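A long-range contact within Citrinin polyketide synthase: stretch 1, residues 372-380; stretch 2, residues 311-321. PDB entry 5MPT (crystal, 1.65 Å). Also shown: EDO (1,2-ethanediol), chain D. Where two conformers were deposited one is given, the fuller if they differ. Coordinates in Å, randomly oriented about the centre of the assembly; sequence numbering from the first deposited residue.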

# COMPACT_ATOMS: atom_id res chain seq x y z
N ALA A 372 -12.07 -1.74 -7.75
CA ALA A 372 -12.65 -1.53 -6.43
C ALA A 372 -12.29 -2.64 -5.45
O ALA A 372 -12.48 -2.46 -4.26
CB ALA A 372 -14.18 -1.39 -6.54
N ASN A 373 -11.75 -3.77 -5.92
CA ASN A 373 -11.30 -4.84 -5.04
C ASN A 373 -9.81 -4.78 -4.76
O ASN A 373 -9.32 -5.48 -3.85
CB ASN A 373 -11.64 -6.21 -5.64
CG ASN A 373 -13.13 -6.40 -5.83
OD1 ASN A 373 -13.93 -6.07 -4.96
ND2 ASN A 373 -13.52 -6.91 -7.01
N ILE A 374 -9.07 -3.89 -5.43
CA ILE A 374 -7.61 -3.92 -5.29
C ILE A 374 -7.18 -3.23 -4.01
O ILE A 374 -6.33 -3.75 -3.27
CB ILE A 374 -6.93 -3.29 -6.52
CG1 ILE A 374 -7.28 -4.08 -7.78
CG2 ILE A 374 -5.43 -3.24 -6.32
CD1 ILE A 374 -6.89 -3.35 -9.06
N GLN A 375 -7.67 -2.02 -3.77
CA GLN A 375 -7.54 -1.34 -2.50
C GLN A 375 -8.90 -0.92 -2.02
O GLN A 375 -9.84 -0.77 -2.80
CB GLN A 375 -6.65 -0.09 -2.59
CG GLN A 375 -5.37 -0.35 -3.36
CD GLN A 375 -4.20 0.38 -2.78
OE1 GLN A 375 -3.78 0.08 -1.65
NE2 GLN A 375 -3.68 1.35 -3.49
N ARG A 376 -8.98 -0.69 -0.72
CA ARG A 376 -10.19 -0.21 -0.09
C ARG A 376 -9.84 0.81 0.96
O ARG A 376 -8.79 0.72 1.62
CB ARG A 376 -10.96 -1.35 0.55
CG ARG A 376 -11.40 -2.40 -0.40
CD ARG A 376 -12.36 -3.35 0.24
NE ARG A 376 -12.48 -4.55 -0.56
CZ ARG A 376 -13.34 -4.72 -1.56
NH1 ARG A 376 -14.23 -3.77 -1.89
NH2 ARG A 376 -13.31 -5.87 -2.24
N LEU A 377 -10.74 1.78 1.15
CA LEU A 377 -10.83 2.45 2.43
C LEU A 377 -11.65 1.57 3.36
O LEU A 377 -12.73 1.10 3.01
CB LEU A 377 -11.47 3.83 2.33
CG LEU A 377 -10.81 4.90 1.47
CD1 LEU A 377 -11.71 6.15 1.38
CD2 LEU A 377 -9.44 5.22 2.00
N ILE A 378 -11.12 1.34 4.55
CA ILE A 378 -11.75 0.52 5.57
C ILE A 378 -11.87 1.41 6.78
O ILE A 378 -10.86 1.89 7.32
CB ILE A 378 -10.94 -0.76 5.89
CG1 ILE A 378 -10.68 -1.58 4.64
CG2 ILE A 378 -11.68 -1.62 6.91
CD1 ILE A 378 -9.65 -2.71 4.86
N ILE A 379 -13.09 1.72 7.16
CA ILE A 379 -13.34 2.56 8.32
C ILE A 379 -13.74 1.68 9.49
O ILE A 379 -14.46 0.68 9.32
CB ILE A 379 -14.42 3.63 8.00
CG1 ILE A 379 -14.47 4.65 9.13
CG2 ILE A 379 -15.82 3.00 7.78
CD1 ILE A 379 -15.32 5.89 8.77
N ALA A 380 -13.27 2.05 10.68
CA ALA A 380 -13.51 1.29 11.90
C ALA A 380 -13.75 2.26 13.05
O ALA A 380 -12.87 3.05 13.41
CB ALA A 380 -12.33 0.36 12.18
C1 EDO D . -3.63 -11.31 0.37
O1 EDO D . -4.23 -12.08 1.41
C2 EDO D . -4.67 -10.33 -0.13
O2 EDO D . -5.92 -11.02 -0.24
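Stretch 2, residues 311-321: LLLLEMTEQVP

Stretch 2 lies beside stretch 1 as an antiparallel β-strand partner, joined by a regular backbone ladder that continues past the strands through hydrogen bonds from T317 and E318 to N373 and I374. Residues 311-316 are extended and run against strand 375-380, the N-to-C directions lying 160° apart and the strand axes approaching to 4.5 Å; L311 thus falls beside A380 and M316 beside Q375. Three hydrogen-bonded pairs carry the ladder, each closed by two bonds: L311 N to A380 O (2.7 Å) and A380 N to L311 O (2.8 Å); L313 N to I378 O (2.7 Å) and I378 N to L313 O (2.8 Å); E315 N to R376 O and R376 N to E315 O (both 3.0 Å). Between them sit the non-hydrogen-bonded pairs I379-L312, L377-L314 and Q375-M316, whose CA atoms are 4.5, 4.6 and 4.1 Å apart. CA-H...O contacts fill these gaps, the shortest from L377 CA to L313 O at 3.1 Å.

Side chains alternate between the sheet faces. On one, L312 CD1 reaches I379 CB (4.0 Å) and L377 CB (4.1 Å), while L314 CG packs on L377 CD2 (3.8 Å). On the other, I378 CB meets L313 CB at 4.0 Å, and A380 CB meets L311 CB at 4.3 Å.

Past M316, stretch 2 leaves the strand conformation but keeps its hold. I374 O accepts from both T317 N (2.8 Å) and E318 N (3.3 Å), and T317 OG1 donates to N373 O (2.9 Å), so side chain and backbone together hold the segment after the strand against stretch 1. I374 CG2 packs against V320 CG2 (3.7 Å) and M316 CE (4.2 Å), extending the apolar contact beyond the ladder. The contact buries 907 Å² between the two stretches, both sides summed.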

# COMPACT_ATOMS: atom_id res chain seq x y z
N LEU A 311 -10.87 4.87 12.94
CA LEU A 311 -9.74 4.55 12.09
C LEU A 311 -10.20 4.51 10.63
O LEU A 311 -11.19 3.85 10.31
CB LEU A 311 -9.16 3.20 12.49
CG LEU A 311 -8.13 2.53 11.55
CD1 LEU A 311 -6.89 3.38 11.46
CD2 LEU A 311 -7.81 1.17 12.10
N LEU A 312 -9.42 5.13 9.76
CA LEU A 312 -9.60 5.03 8.32
C LEU A 312 -8.34 4.41 7.74
O LEU A 312 -7.32 5.08 7.58
CB LEU A 312 -9.89 6.39 7.69
CG LEU A 312 -10.28 6.30 6.22
CD1 LEU A 312 -11.60 5.59 6.03
CD2 LEU A 312 -10.40 7.69 5.65
N LEU A 313 -8.44 3.12 7.43
CA LEU A 313 -7.40 2.42 6.70
C LEU A 313 -7.54 2.65 5.20
O LEU A 313 -8.65 2.69 4.64
CB LEU A 313 -7.46 0.93 6.97
CG LEU A 313 -7.20 0.46 8.39
CD1 LEU A 313 -7.70 -0.96 8.54
CD2 LEU A 313 -5.70 0.52 8.69
N LEU A 314 -6.40 2.79 4.54
CA LEU A 314 -6.32 2.63 3.09
C LEU A 314 -5.39 1.45 2.91
O LEU A 314 -4.20 1.57 3.18
CB LEU A 314 -5.78 3.89 2.41
CG LEU A 314 -6.05 3.98 0.90
CD1 LEU A 314 -5.68 5.36 0.37
CD2 LEU A 314 -5.31 2.92 0.11
N GLU A 315 -5.95 0.31 2.53
CA GLU A 315 -5.19 -0.93 2.47
C GLU A 315 -5.39 -1.64 1.15
O GLU A 315 -6.50 -1.72 0.63
CB GLU A 315 -5.60 -1.89 3.60
CG GLU A 315 -4.94 -1.58 4.90
CD GLU A 315 -3.51 -2.06 4.93
OE1 GLU A 315 -3.13 -2.90 4.07
OE2 GLU A 315 -2.76 -1.58 5.79
N MET A 316 -4.28 -2.15 0.62
CA MET A 316 -4.34 -3.02 -0.54
C MET A 316 -4.90 -4.37 -0.11
O MET A 316 -4.32 -5.06 0.73
CB MET A 316 -2.95 -3.17 -1.13
CG MET A 316 -2.98 -3.93 -2.43
SD MET A 316 -1.46 -3.80 -3.39
CE MET A 316 -1.80 -2.34 -4.39
N THR A 317 -6.06 -4.72 -0.66
CA THR A 317 -6.82 -5.87 -0.19
C THR A 317 -6.68 -7.06 -1.13
O THR A 317 -7.11 -8.16 -0.77
CB THR A 317 -8.29 -5.45 -0.01
OG1 THR A 317 -8.70 -4.67 -1.15
CG2 THR A 317 -8.44 -4.62 1.24
N GLU A 318 -6.12 -6.86 -2.32
CA GLU A 318 -5.82 -7.92 -3.27
C GLU A 318 -4.37 -7.77 -3.73
O GLU A 318 -3.89 -6.65 -3.94
CB GLU A 318 -6.80 -7.83 -4.43
CG GLU A 318 -6.90 -9.02 -5.34
CD GLU A 318 -8.08 -8.86 -6.28
OE1 GLU A 318 -7.84 -8.51 -7.46
OE2 GLU A 318 -9.23 -9.03 -5.83
N GLN A 319 -3.68 -8.90 -3.91
CA GLN A 319 -2.31 -8.84 -4.40
C GLN A 319 -2.28 -8.42 -5.87
O GLN A 319 -3.19 -8.72 -6.64
CB GLN A 319 -1.61 -10.19 -4.22
CG GLN A 319 -1.32 -10.55 -2.78
CD GLN A 319 -0.87 -11.99 -2.63
OE1 GLN A 319 -1.55 -12.79 -1.99
NE2 GLN A 319 0.28 -12.32 -3.22
N VAL A 320 -1.22 -7.70 -6.22
CA VAL A 320 -0.95 -7.20 -7.57
C VAL A 320 0.47 -7.65 -7.89
O VAL A 320 1.37 -7.44 -7.06
CB VAL A 320 -1.06 -5.67 -7.64
CG1 VAL A 320 -0.54 -5.14 -8.97
CG2 VAL A 320 -2.52 -5.26 -7.46
N PRO A 321 0.74 -8.28 -9.04
CA PRO A 321 2.08 -8.87 -9.21
C PRO A 321 3.23 -7.87 -9.09
O PRO A 321 4.22 -8.19 -8.41
CB PRO A 321 2.00 -9.52 -10.60
CG PRO A 321 0.58 -9.90 -10.72
CD PRO A 321 -0.19 -8.80 -10.06
O HOH W 1 -10.81 -7.61 -8.89